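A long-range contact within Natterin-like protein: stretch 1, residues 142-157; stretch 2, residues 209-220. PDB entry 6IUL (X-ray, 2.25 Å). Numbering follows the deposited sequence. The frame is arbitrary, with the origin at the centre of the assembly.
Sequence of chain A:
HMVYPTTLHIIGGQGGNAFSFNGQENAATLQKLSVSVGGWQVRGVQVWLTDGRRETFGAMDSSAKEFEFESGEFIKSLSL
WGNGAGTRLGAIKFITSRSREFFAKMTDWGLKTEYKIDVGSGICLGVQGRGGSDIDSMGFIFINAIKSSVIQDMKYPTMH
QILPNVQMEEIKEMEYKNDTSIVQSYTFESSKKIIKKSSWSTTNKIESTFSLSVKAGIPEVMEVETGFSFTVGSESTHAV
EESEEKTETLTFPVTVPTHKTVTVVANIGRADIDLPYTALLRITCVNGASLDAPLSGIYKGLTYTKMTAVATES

Stretch 1 142-157: FINAIKSSVIQDMKYP
Stretch 2, residues 209-220: TFSLSVKAGIPE

Two strands, one through Ser149 to Ile151 and the other through Ser213 to Lys215, pair in parallel, their axes inclined by 34° and 4.6 Å apart at closest approach. Val150 lies opposite Ser213 (CA-CA 5.0 Å) and Ile151 opposite Val214 (CA-CA 4.6 Å). Ile151, extended at phi/psi -91/128, supplies the central backbone link: its N donates to Ser213 O (2.8 Å, 173°) and its O accepts from Lys215 N (2.8 Å), so both its polar backbone atoms are paired with the neighbouring strand. A longer bond, Ser213 N to Ser149 O (3.2 Å), completes the ladder.

The Ile151 side chain (chi1 m, chi2 t) shares a face with Val214 (chi1 t), CB lying 4.2 Å from Val214 CG2, while its CD1 reaches to 4.3 Å from Leu212 CD1. Branched, apolar residues suit this buried face. Val150 (t) and Ser213 (p) occupy the other face, with Val150 CG2 3.8 Å from Ser213 OG.

Ser149 (phi/psi -139/109, chi1 m) is buried as extensively as Ile151, each losing 78 Å² to the other stretch. It points toward Phe210, its OG 3.7 Å from Phe210 CB. Its hydroxyl suits a place beside water: one molecule joins Ser149 OG (2.8 Å) to Ser211 N (3.0 Å). A second, independent of the side chain, donates to the backbone Ser149 O (2.7 Å) and binds Ser213 OG (3.1 Å).

Phe210 (chi1 -55°, chi2 -76°), just beyond a helix, directs its ring edge at Ile143 and Ile146; the CD1 atom of each is 3.8 Å from Phe210 CE1.

Past the corner at Asp153 (phi/psi 45/51), a water bridges Met154 N (3.0 Å) and Lys215 O (2.7 Å). Met154 (t, p, p) sets CB 3.7 Å from Ala216 CB and CE 3.9 Å from Val214 CG1. Finally, Pro219 packs over one face of the Tyr156 ring (chi1 m), a CH-pi contact with Pro219 CG 3.6 Å from Tyr156 CZ.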

# COMPACT_ATOMS: atom_id res chain seq x y z
N PHE A 142 16.39 -4.80 -26.79
CA PHE A 142 16.30 -4.53 -25.37
C PHE A 142 16.20 -3.03 -25.10
O PHE A 142 16.88 -2.23 -25.76
CB PHE A 142 17.55 -5.03 -24.62
CG PHE A 142 17.63 -6.51 -24.53
CD1 PHE A 142 16.84 -7.19 -23.62
CD2 PHE A 142 18.52 -7.23 -25.34
CE1 PHE A 142 16.89 -8.58 -23.53
CE2 PHE A 142 18.58 -8.61 -25.24
CZ PHE A 142 17.74 -9.29 -24.35
N ILE A 143 15.43 -2.67 -24.09
CA ILE A 143 15.51 -1.33 -23.51
C ILE A 143 16.83 -1.22 -22.77
O ILE A 143 17.21 -2.11 -22.00
CB ILE A 143 14.36 -1.04 -22.50
CG1 ILE A 143 13.02 -1.20 -23.20
CG2 ILE A 143 14.48 0.39 -21.96
CD1 ILE A 143 11.83 -1.04 -22.27
N ASN A 144 17.53 -0.12 -22.99
CA ASN A 144 18.79 0.10 -22.27
C ASN A 144 18.50 0.28 -20.78
O ASN A 144 17.35 0.43 -20.38
CB ASN A 144 19.51 1.31 -22.86
CG ASN A 144 20.37 0.95 -24.04
OD1 ASN A 144 21.15 0.02 -23.94
ND2 ASN A 144 20.31 1.76 -25.12
N ALA A 145 19.54 0.23 -19.95
CA ALA A 145 19.39 0.28 -18.54
C ALA A 145 18.50 1.50 -18.14
O ALA A 145 18.70 2.61 -18.65
CB ALA A 145 20.72 0.38 -17.85
N ILE A 146 17.54 1.24 -17.25
CA ILE A 146 16.49 2.17 -16.95
C ILE A 146 16.77 2.95 -15.66
O ILE A 146 17.18 2.36 -14.65
CB ILE A 146 15.15 1.45 -16.80
CG1 ILE A 146 14.73 0.92 -18.17
CG2 ILE A 146 14.07 2.37 -16.24
CD1 ILE A 146 13.54 -0.05 -18.13
N LYS A 147 16.56 4.27 -15.73
CA LYS A 147 16.65 5.15 -14.57
C LYS A 147 15.28 5.33 -13.95
O LYS A 147 15.15 5.26 -12.74
CB LYS A 147 17.19 6.50 -14.96
CG LYS A 147 17.23 7.49 -13.79
CD LYS A 147 17.92 8.80 -14.09
CE LYS A 147 17.79 9.70 -12.86
NZ LYS A 147 18.44 11.04 -13.00
N SER A 148 14.26 5.61 -14.76
CA SER A 148 12.89 5.81 -14.22
C SER A 148 11.79 5.51 -15.22
O SER A 148 12.00 5.55 -16.42
CB SER A 148 12.71 7.25 -13.72
OG SER A 148 12.82 8.22 -14.81
N SER A 149 10.61 5.26 -14.69
CA SER A 149 9.42 4.97 -15.48
C SER A 149 8.27 5.70 -14.85
O SER A 149 7.82 5.34 -13.75
CB SER A 149 9.12 3.47 -15.46
OG SER A 149 10.15 2.78 -16.12
N VAL A 150 7.81 6.74 -15.52
CA VAL A 150 6.93 7.71 -14.89
C VAL A 150 5.76 8.03 -15.79
O VAL A 150 5.92 8.38 -16.96
CB VAL A 150 7.65 9.03 -14.56
CG1 VAL A 150 6.72 9.92 -13.76
CG2 VAL A 150 8.89 8.81 -13.71
N ILE A 151 4.57 7.89 -15.23
CA ILE A 151 3.35 8.22 -15.92
C ILE A 151 3.06 9.70 -15.60
O ILE A 151 3.05 10.11 -14.45
CB ILE A 151 2.21 7.35 -15.45
CG1 ILE A 151 2.45 5.91 -15.89
CG2 ILE A 151 0.90 7.88 -16.01
CD1 ILE A 151 1.48 4.92 -15.30
N GLN A 152 2.84 10.49 -16.64
CA GLN A 152 2.70 11.93 -16.50
C GLN A 152 1.69 12.46 -17.52
O GLN A 152 1.04 11.68 -18.21
CB GLN A 152 4.06 12.62 -16.64
CG GLN A 152 4.72 12.53 -17.99
CD GLN A 152 6.25 12.66 -17.87
OE1 GLN A 152 6.94 11.84 -17.23
NE2 GLN A 152 6.79 13.69 -18.49
N ASP A 153 1.57 13.79 -17.59
CA ASP A 153 0.53 14.46 -18.41
C ASP A 153 -0.84 13.80 -18.24
O ASP A 153 -1.50 13.44 -19.22
CB ASP A 153 0.91 14.48 -19.91
CG ASP A 153 2.26 15.14 -20.17
OD1 ASP A 153 2.69 16.06 -19.42
OD2 ASP A 153 2.89 14.75 -21.16
N MET A 154 -1.25 13.63 -16.98
CA MET A 154 -2.49 12.95 -16.64
C MET A 154 -3.70 13.84 -16.97
O MET A 154 -3.72 14.99 -16.61
CB MET A 154 -2.52 12.58 -15.14
CG MET A 154 -3.78 11.82 -14.71
SD MET A 154 -3.94 10.21 -15.50
CE MET A 154 -2.48 9.35 -14.88
N LYS A 155 -4.68 13.28 -17.67
CA LYS A 155 -5.88 14.01 -18.06
C LYS A 155 -7.10 13.13 -17.86
O LYS A 155 -7.05 11.94 -18.09
CB LYS A 155 -5.82 14.45 -19.54
CG LYS A 155 -4.85 15.56 -19.78
CD LYS A 155 -4.54 15.73 -21.26
CE LYS A 155 -3.74 16.98 -21.57
NZ LYS A 155 -2.28 16.79 -21.38
N TYR A 156 -8.19 13.76 -17.42
CA TYR A 156 -9.47 13.12 -17.23
C TYR A 156 -10.45 13.83 -18.19
O TYR A 156 -11.11 14.80 -17.81
CB TYR A 156 -9.92 13.23 -15.77
CG TYR A 156 -8.88 12.76 -14.82
CD1 TYR A 156 -8.82 11.43 -14.44
CD2 TYR A 156 -7.94 13.66 -14.30
CE1 TYR A 156 -7.85 10.99 -13.54
CE2 TYR A 156 -6.97 13.23 -13.42
CZ TYR A 156 -6.91 11.89 -13.06
OH TYR A 156 -5.93 11.47 -12.19
N PRO A 157 -10.50 13.36 -19.44
CA PRO A 157 -11.18 14.14 -20.50
C PRO A 157 -12.72 14.25 -20.36
O PRO A 157 -13.32 15.10 -20.97
CB PRO A 157 -10.77 13.42 -21.79
CG PRO A 157 -10.36 12.05 -21.36
CD PRO A 157 -9.85 12.15 -19.95
N THR A 209 6.50 -5.09 -14.89
CA THR A 209 7.78 -5.07 -15.65
C THR A 209 8.62 -3.87 -15.22
O THR A 209 9.84 -3.98 -15.06
CB THR A 209 7.51 -5.01 -17.16
OG1 THR A 209 6.83 -6.19 -17.54
CG2 THR A 209 8.77 -4.86 -17.98
N PHE A 210 7.96 -2.72 -15.05
CA PHE A 210 8.62 -1.50 -14.64
C PHE A 210 8.28 -1.12 -13.21
O PHE A 210 7.31 -1.63 -12.67
CB PHE A 210 8.22 -0.37 -15.60
CG PHE A 210 8.47 -0.70 -17.05
CD1 PHE A 210 9.76 -0.66 -17.58
CD2 PHE A 210 7.43 -1.06 -17.88
CE1 PHE A 210 9.98 -1.01 -18.90
CE2 PHE A 210 7.64 -1.39 -19.21
CZ PHE A 210 8.92 -1.34 -19.72
N SER A 211 9.06 -0.23 -12.59
CA SER A 211 8.62 0.36 -11.33
C SER A 211 7.97 1.71 -11.64
O SER A 211 8.62 2.72 -11.89
CB SER A 211 9.74 0.47 -10.29
OG SER A 211 10.57 1.52 -10.57
N LEU A 212 6.65 1.70 -11.69
CA LEU A 212 5.87 2.87 -12.13
C LEU A 212 5.64 3.86 -10.99
O LEU A 212 5.38 3.44 -9.86
CB LEU A 212 4.50 2.43 -12.64
CG LEU A 212 4.50 1.51 -13.84
CD1 LEU A 212 3.11 1.07 -14.17
CD2 LEU A 212 5.14 2.16 -15.06
N SER A 213 5.78 5.15 -11.27
CA SER A 213 5.18 6.19 -10.45
C SER A 213 4.34 7.09 -11.35
O SER A 213 4.53 7.13 -12.57
CB SER A 213 6.22 7.00 -9.66
OG SER A 213 7.15 7.55 -10.52
N VAL A 214 3.39 7.77 -10.73
CA VAL A 214 2.50 8.70 -11.41
C VAL A 214 2.73 10.10 -10.90
O VAL A 214 2.60 10.38 -9.71
CB VAL A 214 1.04 8.33 -11.14
CG1 VAL A 214 0.13 9.23 -11.95
CG2 VAL A 214 0.79 6.87 -11.50
N LYS A 215 3.12 11.00 -11.80
CA LYS A 215 3.31 12.38 -11.44
C LYS A 215 2.04 13.11 -11.87
O LYS A 215 1.85 13.41 -13.05
CB LYS A 215 4.58 12.97 -12.04
CG LYS A 215 4.87 14.39 -11.57
CD LYS A 215 6.17 14.92 -12.19
CE LYS A 215 5.90 15.73 -13.47
NZ LYS A 215 7.07 15.88 -14.36
N ALA A 216 1.15 13.32 -10.90
CA ALA A 216 -0.21 13.81 -11.16
C ALA A 216 -0.87 14.30 -9.89
O ALA A 216 -0.40 14.02 -8.79
CB ALA A 216 -1.07 12.71 -11.74
N GLY A 217 -1.99 14.99 -10.05
CA GLY A 217 -2.81 15.34 -8.92
C GLY A 217 -3.92 14.32 -8.75
O GLY A 217 -4.23 13.58 -9.66
N ILE A 218 -4.56 14.31 -7.59
CA ILE A 218 -5.63 13.35 -7.33
C ILE A 218 -6.99 14.01 -7.58
O ILE A 218 -7.22 15.15 -7.14
CB ILE A 218 -5.52 12.80 -5.89
CG1 ILE A 218 -4.38 11.77 -5.82
CG2 ILE A 218 -6.82 12.17 -5.42
CD1 ILE A 218 -4.06 11.29 -4.42
N PRO A 219 -7.89 13.32 -8.29
CA PRO A 219 -9.26 13.81 -8.45
C PRO A 219 -9.97 13.95 -7.09
O PRO A 219 -9.94 13.03 -6.25
CB PRO A 219 -9.93 12.74 -9.31
CG PRO A 219 -8.80 12.14 -10.06
CD PRO A 219 -7.64 12.14 -9.12
N GLU A 220 -10.58 15.10 -6.89
CA GLU A 220 -11.23 15.43 -5.63
C GLU A 220 -12.58 16.05 -5.96
O GLU A 220 -12.85 16.47 -7.09
CB GLU A 220 -10.37 16.44 -4.82
CG GLU A 220 -9.06 15.89 -4.28
CD GLU A 220 -8.16 16.94 -3.65
OE1 GLU A 220 -8.52 18.16 -3.68
OE2 GLU A 220 -7.09 16.55 -3.14
O HOH W 1 11.26 0.98 -14.26
O HOH W 2 9.41 5.71 -11.59
O HOH W 3 11.39 3.28 -12.24
O HOH W 4 0.14 14.79 -14.62